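Local coordinates for protein (hdlp (histone deacetylase-like protein)) (Aquifex aeolicus, PDB 1C3P) that probably acts as a zinc-dependent deacetylase of the histone deacetylase family, with a possible role in acetoin breakdown, at residues 7-12 with 46-51; 32-37 with 324-329; 158-163 with 182-187. All coordinates share one frame; numbering follows the deposited sequence.

Contact 1: 7-12 with 46-51; sequences IGTLDY and LIKSRP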
loop_
_atom_site.group_PDB
_atom_site.type_symbol
_atom_site.label_atom_id
_atom_site.label_comp_id
_atom_site.label_asym_id
_atom_site.label_seq_id
_atom_site.Cartn_x
_atom_site.Cartn_y
_atom_site.Cartn_z
ATOM N N ILE A 7 -7.387 -5.055 -10.855
ATOM C CA ILE A 7 -8.720 -4.880 -10.270
ATOM C C ILE A 7 -8.947 -3.391 -10.051
ATOM O O ILE A 7 -8.161 -2.738 -9.366
ATOM C CB ILE A 7 -8.847 -5.593 -8.914
ATOM C CG1 ILE A 7 -8.304 -7.012 -9.033
ATOM C CG2 ILE A 7 -10.330 -5.689 -8.506
ATOM C CD1 ILE A 7 -8.497 -7.816 -7.822
ATOM N N GLY A 8 -9.997 -2.847 -10.649
ATOM C CA GLY A 8 -10.274 -1.434 -10.463
ATOM C C GLY A 8 -11.575 -0.957 -11.076
ATOM O O GLY A 8 -12.332 -1.732 -11.673
ATOM N N THR A 9 -11.837 0.334 -10.901
ATOM C CA THR A 9 -13.023 0.981 -11.443
ATOM C C THR A 9 -12.818 2.485 -11.370
ATOM O O THR A 9 -12.105 2.977 -10.496
ATOM C CB THR A 9 -14.294 0.661 -10.638
ATOM O OG1 THR A 9 -15.355 1.514 -11.090
ATOM C CG2 THR A 9 -14.070 0.910 -9.156
ATOM N N LEU A 10 -13.428 3.222 -12.292
ATOM C CA LEU A 10 -13.296 4.677 -12.262
ATOM C C LEU A 10 -14.140 5.288 -11.146
ATOM O O LEU A 10 -13.989 6.470 -10.823
ATOM C CB LEU A 10 -13.695 5.300 -13.610
ATOM C CG LEU A 10 -12.763 5.107 -14.808
ATOM C CD1 LEU A 10 -11.386 5.645 -14.460
ATOM C CD2 LEU A 10 -12.666 3.649 -15.177
ATOM N N ASP A 11 -15.009 4.473 -10.546
ATOM C CA ASP A 11 -15.882 4.930 -9.468
ATOM C C ASP A 11 -15.151 5.456 -8.240
ATOM O O ASP A 11 -15.709 6.264 -7.486
ATOM C CB ASP A 11 -16.849 3.816 -9.053
ATOM C CG ASP A 11 -17.752 3.382 -10.192
ATOM O OD1 ASP A 11 -18.264 4.271 -10.899
ATOM O OD2 ASP A 11 -17.959 2.162 -10.372
ATOM N N TYR A 12 -13.916 5.001 -8.015
ATOM C CA TYR A 12 -13.164 5.492 -6.867
ATOM C C TYR A 12 -13.082 7.022 -6.947
ATOM O O TYR A 12 -12.990 7.706 -5.921
ATOM C CB TYR A 12 -11.746 4.900 -6.839
ATOM C CG TYR A 12 -11.688 3.426 -6.485
ATOM C CD1 TYR A 12 -11.217 2.483 -7.402
ATOM C CD2 TYR A 12 -12.073 2.982 -5.220
ATOM C CE1 TYR A 12 -11.128 1.129 -7.067
ATOM C CE2 TYR A 12 -11.987 1.634 -4.869
ATOM C CZ TYR A 12 -11.513 0.715 -5.794
ATOM O OH TYR A 12 -11.394 -0.615 -5.434
ATOM N N LEU A 46 -8.890 -6.053 -17.230
ATOM C CA LEU A 46 -9.497 -5.342 -16.108
ATOM C C LEU A 46 -10.690 -6.043 -15.472
ATOM O O LEU A 46 -11.614 -6.478 -16.160
ATOM C CB LEU A 46 -9.915 -3.939 -16.557
ATOM C CG LEU A 46 -10.580 -3.024 -15.525
ATOM C CD1 LEU A 46 -9.563 -2.660 -14.449
ATOM C CD2 LEU A 46 -11.096 -1.758 -16.206
ATOM N N ILE A 47 -10.659 -6.176 -14.150
ATOM C CA ILE A 47 -11.781 -6.772 -13.431
ATOM C C ILE A 47 -12.408 -5.622 -12.654
ATOM O O ILE A 47 -11.706 -4.916 -11.921
ATOM C CB ILE A 47 -11.315 -7.883 -12.443
ATOM C CG1 ILE A 47 -10.804 -9.096 -13.230
ATOM C CG2 ILE A 47 -12.466 -8.310 -11.527
ATOM C CD1 ILE A 47 -11.872 -9.805 -14.038
ATOM N N LYS A 48 -13.717 -5.424 -12.812
ATOM C CA LYS A 48 -14.393 -4.333 -12.112
ATOM C C LYS A 48 -14.481 -4.641 -10.618
ATOM O O LYS A 48 -14.934 -5.707 -10.227
ATOM C CB LYS A 48 -15.815 -4.123 -12.659
ATOM C CG LYS A 48 -16.576 -2.996 -11.974
ATOM C CD LYS A 48 -17.984 -2.836 -12.545
ATOM C CE LYS A 48 -18.726 -1.690 -11.876
ATOM N NZ LYS A 48 -18.036 -0.381 -12.058
ATOM N N SER A 49 -14.064 -3.688 -9.800
ATOM C CA SER A 49 -14.108 -3.830 -8.351
ATOM C C SER A 49 -15.532 -4.031 -7.842
ATOM O O SER A 49 -16.483 -3.436 -8.361
ATOM C CB SER A 49 -13.559 -2.575 -7.668
ATOM O OG SER A 49 -12.226 -2.248 -8.074
ATOM N N ARG A 50 -15.665 -4.866 -6.816
ATOM C CA ARG A 50 -16.948 -5.114 -6.180
ATOM C C ARG A 50 -16.794 -4.785 -4.694
ATOM O O ARG A 50 -15.692 -4.814 -4.145
ATOM C CB ARG A 50 -17.355 -6.592 -6.287
ATOM C CG ARG A 50 -16.539 -7.562 -5.398
ATOM C CD ARG A 50 -17.124 -8.960 -5.487
ATOM N NE ARG A 50 -16.330 -9.991 -4.821
ATOM C CZ ARG A 50 -16.119 -10.088 -3.516
ATOM N NH1 ARG A 50 -16.643 -9.204 -2.672
ATOM N NH2 ARG A 50 -15.390 -11.093 -3.047
ATOM N N PRO A 51 -17.894 -4.420 -4.029
ATOM C CA PRO A 51 -17.805 -4.120 -2.599
ATOM C C PRO A 51 -17.510 -5.393 -1.805
ATOM O O PRO A 51 -17.895 -6.489 -2.225
ATOM C CB PRO A 51 -19.213 -3.611 -2.275
ATOM C CG PRO A 51 -19.678 -3.034 -3.604
ATOM C CD PRO A 51 -19.256 -4.163 -4.518
#
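Gly8 and Ser49 meet where the edge strand 46-48 joins strand 4-8, the two strands of a beta-alpha-beta unit whose helix is 28-37. The backbone part is parallel pairing: Gly8 N gives a nearly straight hydrogen bond to Ile47 O (3.0 Å), and Ser49 N returns one to Gly8 O (3.2 Å). Ile7 and Ile47 send their side chains to one face of the sheet, where helix 98-118 covers both.

Van der Waals contact centres on Ser49. Its OG sits 3.2 Å from Gly8 CA, and its CB packs against Thr9 CG2 (3.8 Å). The polar need of Ser49 OG is met outside, by Ser109, which also bonds the Tyr12 hydroxyl.

The charged part lies at the strand ends. Lys48 runs extended to CE and bends only at its last torsion (chi4 60°), bringing NZ to Asp11 OD2 in a salt bridge. Thr9 OG1 gives a second bond to the same oxygen and accepts from Asp11 N (3.0 Å), an ST turn. A valine in place of Thr9 would probably leave Asp11 N without this acceptor and the carboxylate freer to turn. On Asp11 OD2 the two donors arrive from the same face, Lys48 NZ at 3.1 Å nearly in line with the C-O bond and Thr9 OG1 at 2.8 Å from above the carboxylate plane.

Contact 2: 32-37 with 324-329; sequences LRFKDA and NKAKEL. Unlike the reference sequence in segment 32-37: Lys35 (reference Leu).
Ala37 packs against Lys325 and Ala326 in the close part of a helix pair that runs nearly antiparallel, the segment axes 155° apart in direction and 8.6 Å at closest approach. The small residues allow this: Ala37 and Ala326 face each other with their CA atoms 5.2 Å apart. Ala37 CB is pressed against Lys325 CG at 3.4 Å, tighter than usual for two carbons.

One turn away, Leu329 reaches across with CG anti to its backbone N (chi1 168°), and its two methyls divide the work. CD2 lies against the backbone of helix 28-37, 3.4 Å from Phe34 N, and also meets the Phe34 ring at its edge, near the ring plane. The ring's CE1 comes within 3.7 Å of Ala326 CB, and Phe34 thereby touches two successive turns of helix 324-332.

The solvent side is looser. There the other methyl, Leu329 CD1, rests over one face of the Arg33 guanidinium, 3.8 Å above its plane and displaced toward the rim, while Lys325 CD still touches Ala37 before its ammonium leaves the interface. Lys325 NZ and Asp36 OD2 remain 6.6 Å apart, so any attraction between these charges is probably weak.

Phe34 also packs on Ala303 and Thr307 of helix 299-314. Leu32, on a different side of helix 28-37, touches Leu6 of strand 4-8, placing this helix between the sheet and helix 324-332.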
loop_
_atom_site.group_PDB
_atom_site.type_symbol
_atom_site.label_atom_id
_atom_site.label_comp_id
_atom_site.label_asym_id
_atom_site.label_seq_id
_atom_site.Cartn_x
_atom_site.Cartn_y
_atom_site.Cartn_z
ATOM N N LEU A 32 -6.016 4.096 -13.841
ATOM C CA LEU A 32 -6.767 3.513 -14.940
ATOM C C LEU A 32 -6.778 4.432 -16.148
ATOM O O LEU A 32 -6.523 3.979 -17.255
ATOM C CB LEU A 32 -8.209 3.197 -14.518
ATOM C CG LEU A 32 -8.448 2.010 -13.578
ATOM C CD1 LEU A 32 -9.949 1.817 -13.353
ATOM C CD2 LEU A 32 -7.871 0.749 -14.194
ATOM N N ARG A 33 -7.074 5.713 -15.934
ATOM C CA ARG A 33 -7.110 6.654 -17.047
ATOM C C ARG A 33 -5.727 6.822 -17.653
ATOM O O ARG A 33 -5.590 6.995 -18.860
ATOM C CB ARG A 33 -7.664 8.010 -16.593
ATOM C CG ARG A 33 -9.149 7.953 -16.199
ATOM C CD ARG A 33 -9.787 9.334 -16.095
ATOM N NE ARG A 33 -9.160 10.160 -15.069
ATOM C CZ ARG A 33 -9.544 11.397 -14.767
ATOM N NH1 ARG A 33 -10.557 11.956 -15.413
ATOM N NH2 ARG A 33 -8.921 12.073 -13.810
ATOM N N PHE A 34 -4.700 6.750 -16.813
ATOM C CA PHE A 34 -3.333 6.895 -17.271
ATOM C C PHE A 34 -2.896 5.687 -18.106
ATOM O O PHE A 34 -2.339 5.836 -19.197
ATOM C CB PHE A 34 -2.395 7.060 -16.070
ATOM C CG PHE A 34 -0.992 7.400 -16.451
ATOM C CD1 PHE A 34 -0.677 8.674 -16.900
ATOM C CD2 PHE A 34 0.017 6.436 -16.390
ATOM C CE1 PHE A 34 0.640 8.994 -17.288
ATOM C CE2 PHE A 34 1.330 6.736 -16.770
ATOM C CZ PHE A 34 1.641 8.025 -17.221
ATOM N N LYS A 35 -3.149 4.472 -17.631
ATOM C CA LYS A 35 -2.721 3.358 -18.452
ATOM C C LYS A 35 -3.490 3.300 -19.759
ATOM O O LYS A 35 -2.966 2.819 -20.757
ATOM C CB LYS A 35 -2.832 2.047 -17.704
ATOM C CG LYS A 35 -1.702 1.866 -16.704
ATOM C CD LYS A 35 -1.844 0.567 -15.967
ATOM C CE LYS A 35 -3.116 0.553 -15.161
ATOM N NZ LYS A 35 -4.346 0.694 -15.983
ATOM N N ASP A 36 -4.720 3.792 -19.756
ATOM C CA ASP A 36 -5.514 3.794 -20.977
ATOM C C ASP A 36 -4.923 4.825 -21.929
ATOM O O ASP A 36 -4.711 4.536 -23.110
ATOM C CB ASP A 36 -6.978 4.128 -20.674
ATOM C CG ASP A 36 -7.858 4.097 -21.924
ATOM O OD1 ASP A 36 -7.799 3.102 -22.679
ATOM O OD2 ASP A 36 -8.615 5.058 -22.139
ATOM N N ALA A 37 -4.647 6.021 -21.416
ATOM C CA ALA A 37 -4.059 7.080 -22.242
ATOM C C ALA A 37 -2.731 6.617 -22.866
ATOM O O ALA A 37 -2.419 6.980 -23.999
ATOM C CB ALA A 37 -3.848 8.363 -21.397
ATOM N N ASN A 324 1.132 12.265 -25.588
ATOM C CA ASN A 324 0.399 13.496 -25.298
ATOM C C ASN A 324 -0.838 13.327 -24.428
ATOM O O ASN A 324 -1.070 14.112 -23.504
ATOM C CB ASN A 324 0.015 14.216 -26.590
ATOM C CG ASN A 324 1.208 14.790 -27.301
ATOM O OD1 ASN A 324 1.977 15.559 -26.718
ATOM N ND2 ASN A 324 1.373 14.433 -28.567
ATOM N N LYS A 325 -1.632 12.310 -24.724
ATOM C CA LYS A 325 -2.837 12.069 -23.954
ATOM C C LYS A 325 -2.472 11.926 -22.475
ATOM O O LYS A 325 -3.128 12.496 -21.603
ATOM C CB LYS A 325 -3.524 10.806 -24.469
ATOM C CG LYS A 325 -4.868 10.527 -23.840
ATOM C CD LYS A 325 -5.641 9.518 -24.670
ATOM C CE LYS A 325 -5.870 10.050 -26.082
ATOM N NZ LYS A 325 -6.692 9.141 -26.931
ATOM N N ALA A 326 -1.410 11.181 -22.204
ATOM C CA ALA A 326 -0.956 10.964 -20.822
ATOM C C ALA A 326 -0.456 12.245 -20.126
ATOM O O ALA A 326 -0.811 12.517 -18.970
ATOM C CB ALA A 326 0.133 9.896 -20.815
ATOM N N LYS A 327 0.361 13.045 -20.807
ATOM C CA LYS A 327 0.860 14.278 -20.186
ATOM C C LYS A 327 -0.297 15.241 -19.898
ATOM O O LYS A 327 -0.371 15.859 -18.831
ATOM C CB LYS A 327 1.885 14.974 -21.093
ATOM C CG LYS A 327 3.046 14.094 -21.538
ATOM C CD LYS A 327 4.077 14.901 -22.335
ATOM C CE LYS A 327 5.061 14.008 -23.086
ATOM N NZ LYS A 327 5.835 13.062 -22.242
ATOM N N GLU A 328 -1.214 15.367 -20.846
ATOM C CA GLU A 328 -2.342 16.261 -20.644
ATOM C C GLU A 328 -3.216 15.793 -19.481
ATOM O O GLU A 328 -3.715 16.607 -18.692
ATOM C CB GLU A 328 -3.128 16.379 -21.948
ATOM C CG GLU A 328 -2.273 17.019 -23.029
ATOM C CD GLU A 328 -2.980 17.181 -24.359
ATOM O OE1 GLU A 328 -4.079 17.769 -24.384
ATOM O OE2 GLU A 328 -2.420 16.737 -25.382
ATOM N N LEU A 329 -3.379 14.480 -19.358
ATOM C CA LEU A 329 -4.161 13.921 -18.257
ATOM C C LEU A 329 -3.530 14.372 -16.937
ATOM O O LEU A 329 -4.199 14.962 -16.093
ATOM C CB LEU A 329 -4.160 12.386 -18.318
ATOM C CG LEU A 329 -4.700 11.649 -17.075
ATOM C CD1 LEU A 329 -6.165 12.014 -16.836
ATOM C CD2 LEU A 329 -4.536 10.157 -17.256
#

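Contact 3: 158-163 with 182-187; sequences GFKRIL and TDQVFV
Ile162 and Val185 pair in parallel register, Ile162 N bonding to Gln184 O at 2.9 Å and Phe186 N to Ile162 O at 3.0 Å. CA-H...O contacts fill in between, among them Val185 CA to Ile162 O at 3.3 Å.

The side chains divide between the two faces of the sheet. On one, Leu163 and Phe186 lie side by side and point the same way. Leu163 has CG anti to its backbone N (chi1 167°), and its CD1 touches Phe186 CD2 at 3.7 Å. That methyl also reaches Phe186 O at 3.5 Å, and the Phe186 ring also meets that of Phe246, their planes at about 45°. The other face carries Ile162 and Val185, whose side chains do not come into close contact; Val185 CG1 lies 3.6 Å from Ile162 O, and helix 146-156 covers both residues through Leu154 and Ile151.

Where the strands begin, the packing turns polar. Gln184 CB lies 3.4 Å from Lys160 O, and its amide crosses the aliphatic start of Lys160, Gln184 NE2 3.8 Å from Lys160 CG. Gln184 OE1 bonds to Arg155 of helix 146-156, which would tend to fix the turn of the amide. An ST turn, Thr182 OG1 accepting from Gln184 N, shapes the entry to the second strand.

Joined through helix 173-179, strands 162-166 and 185-192 form a beta-alpha-beta crossover of the parallel alpha/beta fold that histone deacetylases share with arginase.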
loop_
_atom_site.group_PDB
_atom_site.type_symbol
_atom_site.label_atom_id
_atom_site.label_comp_id
_atom_site.label_asym_id
_atom_site.label_seq_id
_atom_site.Cartn_x
_atom_site.Cartn_y
_atom_site.Cartn_z
ATOM N N GLY A 158 -7.794 -22.122 4.964
ATOM C CA GLY A 158 -6.887 -23.167 5.414
ATOM C C GLY A 158 -5.399 -22.870 5.342
ATOM O O GLY A 158 -4.570 -23.725 5.667
ATOM N N PHE A 159 -5.029 -21.673 4.906
ATOM C CA PHE A 159 -3.609 -21.361 4.862
ATOM C C PHE A 159 -3.118 -21.157 6.287
ATOM O O PHE A 159 -3.779 -20.492 7.077
ATOM C CB PHE A 159 -3.345 -20.117 4.015
ATOM C CG PHE A 159 -3.498 -20.355 2.539
ATOM C CD1 PHE A 159 -4.747 -20.279 1.923
ATOM C CD2 PHE A 159 -2.399 -20.728 1.780
ATOM C CE1 PHE A 159 -4.886 -20.579 0.563
ATOM C CE2 PHE A 159 -2.519 -21.033 0.422
ATOM C CZ PHE A 159 -3.760 -20.961 -0.189
ATOM N N LYS A 160 -1.963 -21.729 6.609
ATOM C CA LYS A 160 -1.395 -21.634 7.951
ATOM C C LYS A 160 -0.058 -20.908 8.036
ATOM O O LYS A 160 0.506 -20.747 9.124
ATOM C CB LYS A 160 -1.263 -23.046 8.530
ATOM C CG LYS A 160 -2.612 -23.714 8.751
ATOM C CD LYS A 160 -2.522 -25.230 8.935
ATOM C CE LYS A 160 -1.580 -25.646 10.055
ATOM N NZ LYS A 160 -0.152 -25.376 9.720
ATOM N N ARG A 161 0.463 -20.487 6.890
ATOM C CA ARG A 161 1.728 -19.753 6.856
ATOM C C ARG A 161 1.594 -18.661 5.810
ATOM O O ARG A 161 1.875 -18.865 4.630
ATOM C CB ARG A 161 2.906 -20.666 6.494
ATOM C CG ARG A 161 3.226 -21.747 7.530
ATOM C CD ARG A 161 4.533 -22.455 7.177
ATOM N NE ARG A 161 4.506 -23.092 5.862
ATOM C CZ ARG A 161 3.852 -24.216 5.568
ATOM N NH1 ARG A 161 3.156 -24.854 6.502
ATOM N NH2 ARG A 161 3.886 -24.702 4.333
ATOM N N ILE A 162 1.161 -17.491 6.250
ATOM C CA ILE A 162 0.947 -16.374 5.333
ATOM C C ILE A 162 1.935 -15.251 5.626
ATOM O O ILE A 162 2.102 -14.861 6.761
ATOM C CB ILE A 162 -0.491 -15.875 5.514
ATOM C CG1 ILE A 162 -1.443 -17.041 5.236
ATOM C CG2 ILE A 162 -0.764 -14.706 4.597
ATOM C CD1 ILE A 162 -2.856 -16.817 5.673
ATOM N N LEU A 163 2.594 -14.740 4.593
ATOM C CA LEU A 163 3.564 -13.678 4.787
ATOM C C LEU A 163 3.010 -12.407 4.187
ATOM O O LEU A 163 2.442 -12.437 3.107
ATOM C CB LEU A 163 4.885 -14.040 4.089
ATOM C CG LEU A 163 5.953 -12.955 3.903
ATOM C CD1 LEU A 163 6.479 -12.523 5.272
ATOM C CD2 LEU A 163 7.078 -13.473 3.027
ATOM N N THR A 182 0.055 -14.162 16.580
ATOM C CA THR A 182 0.120 -15.473 15.953
ATOM C C THR A 182 1.367 -15.784 15.149
ATOM O O THR A 182 2.012 -14.894 14.613
ATOM C CB THR A 182 -1.118 -15.709 15.037
ATOM O OG1 THR A 182 -1.016 -16.990 14.415
ATOM C CG2 THR A 182 -1.202 -14.648 13.941
ATOM N N ASP A 183 1.688 -17.066 15.053
ATOM C CA ASP A 183 2.843 -17.503 14.291
ATOM C C ASP A 183 2.384 -18.006 12.925
ATOM O O ASP A 183 3.175 -18.526 12.145
ATOM C CB ASP A 183 3.591 -18.608 15.058
ATOM C CG ASP A 183 2.768 -19.875 15.211
ATOM O OD1 ASP A 183 1.561 -19.770 15.505
ATOM O OD2 ASP A 183 3.334 -20.981 15.057
ATOM N N GLN A 184 1.095 -17.845 12.632
ATOM C CA GLN A 184 0.573 -18.277 11.344
ATOM C C GLN A 184 0.740 -17.175 10.302
ATOM O O GLN A 184 0.674 -17.413 9.097
ATOM C CB GLN A 184 -0.891 -18.664 11.449
ATOM C CG GLN A 184 -1.142 -19.828 12.389
ATOM C CD GLN A 184 -2.513 -20.431 12.213
ATOM O OE1 GLN A 184 -3.521 -19.735 12.248
ATOM N NE2 GLN A 184 -2.557 -21.740 12.026
ATOM N N VAL A 185 0.939 -15.961 10.783
ATOM C CA VAL A 185 1.141 -14.843 9.882
ATOM C C VAL A 185 2.452 -14.190 10.272
ATOM O O VAL A 185 2.763 -14.077 11.458
ATOM C CB VAL A 185 -0.011 -13.817 10.000
ATOM C CG1 VAL A 185 0.180 -12.686 8.969
ATOM C CG2 VAL A 185 -1.352 -14.525 9.786
ATOM N N PHE A 186 3.229 -13.792 9.270
ATOM C CA PHE A 186 4.499 -13.123 9.499
ATOM C C PHE A 186 4.382 -11.801 8.766
ATOM O O PHE A 186 4.021 -11.780 7.599
ATOM C CB PHE A 186 5.675 -13.933 8.915
ATOM C CG PHE A 186 7.019 -13.378 9.290
ATOM C CD1 PHE A 186 7.864 -14.082 10.140
ATOM C CD2 PHE A 186 7.421 -12.121 8.844
ATOM C CE1 PHE A 186 9.084 -13.541 10.542
ATOM C CE2 PHE A 186 8.637 -11.576 9.238
ATOM C CZ PHE A 186 9.472 -12.295 10.095
ATOM N N VAL A 187 4.664 -10.702 9.458
ATOM C CA VAL A 187 4.571 -9.388 8.846
ATOM C C VAL A 187 5.941 -8.741 8.799
ATOM O O VAL A 187 6.639 -8.691 9.804
ATOM C CB VAL A 187 3.607 -8.445 9.653
ATOM C CG1 VAL A 187 3.600 -7.035 9.049
ATOM C CG2 VAL A 187 2.202 -9.022 9.670
#

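Contacts 1 and 3 show one principle twice: each pairs the parallel strands of a beta-alpha-beta unit in the same sheet, their centres 28 Å apart. Contact 1 lies at the sheet's edge and adds a salt bridge to its backbone bonds, whereas contact 3 joins two inner strands and adds an apolar contact on one face, with polar groups where its strands begin. Contact 2 differs in kind, a helix pair held by apolar packing with charged groups at its margin. It involves the connecting helix of contact 1's unit, and the two touch through Leu10, Leu32 and Leu46. All three are partly buried; contacts 2 and 3 lie on opposite sides of the chain's centre.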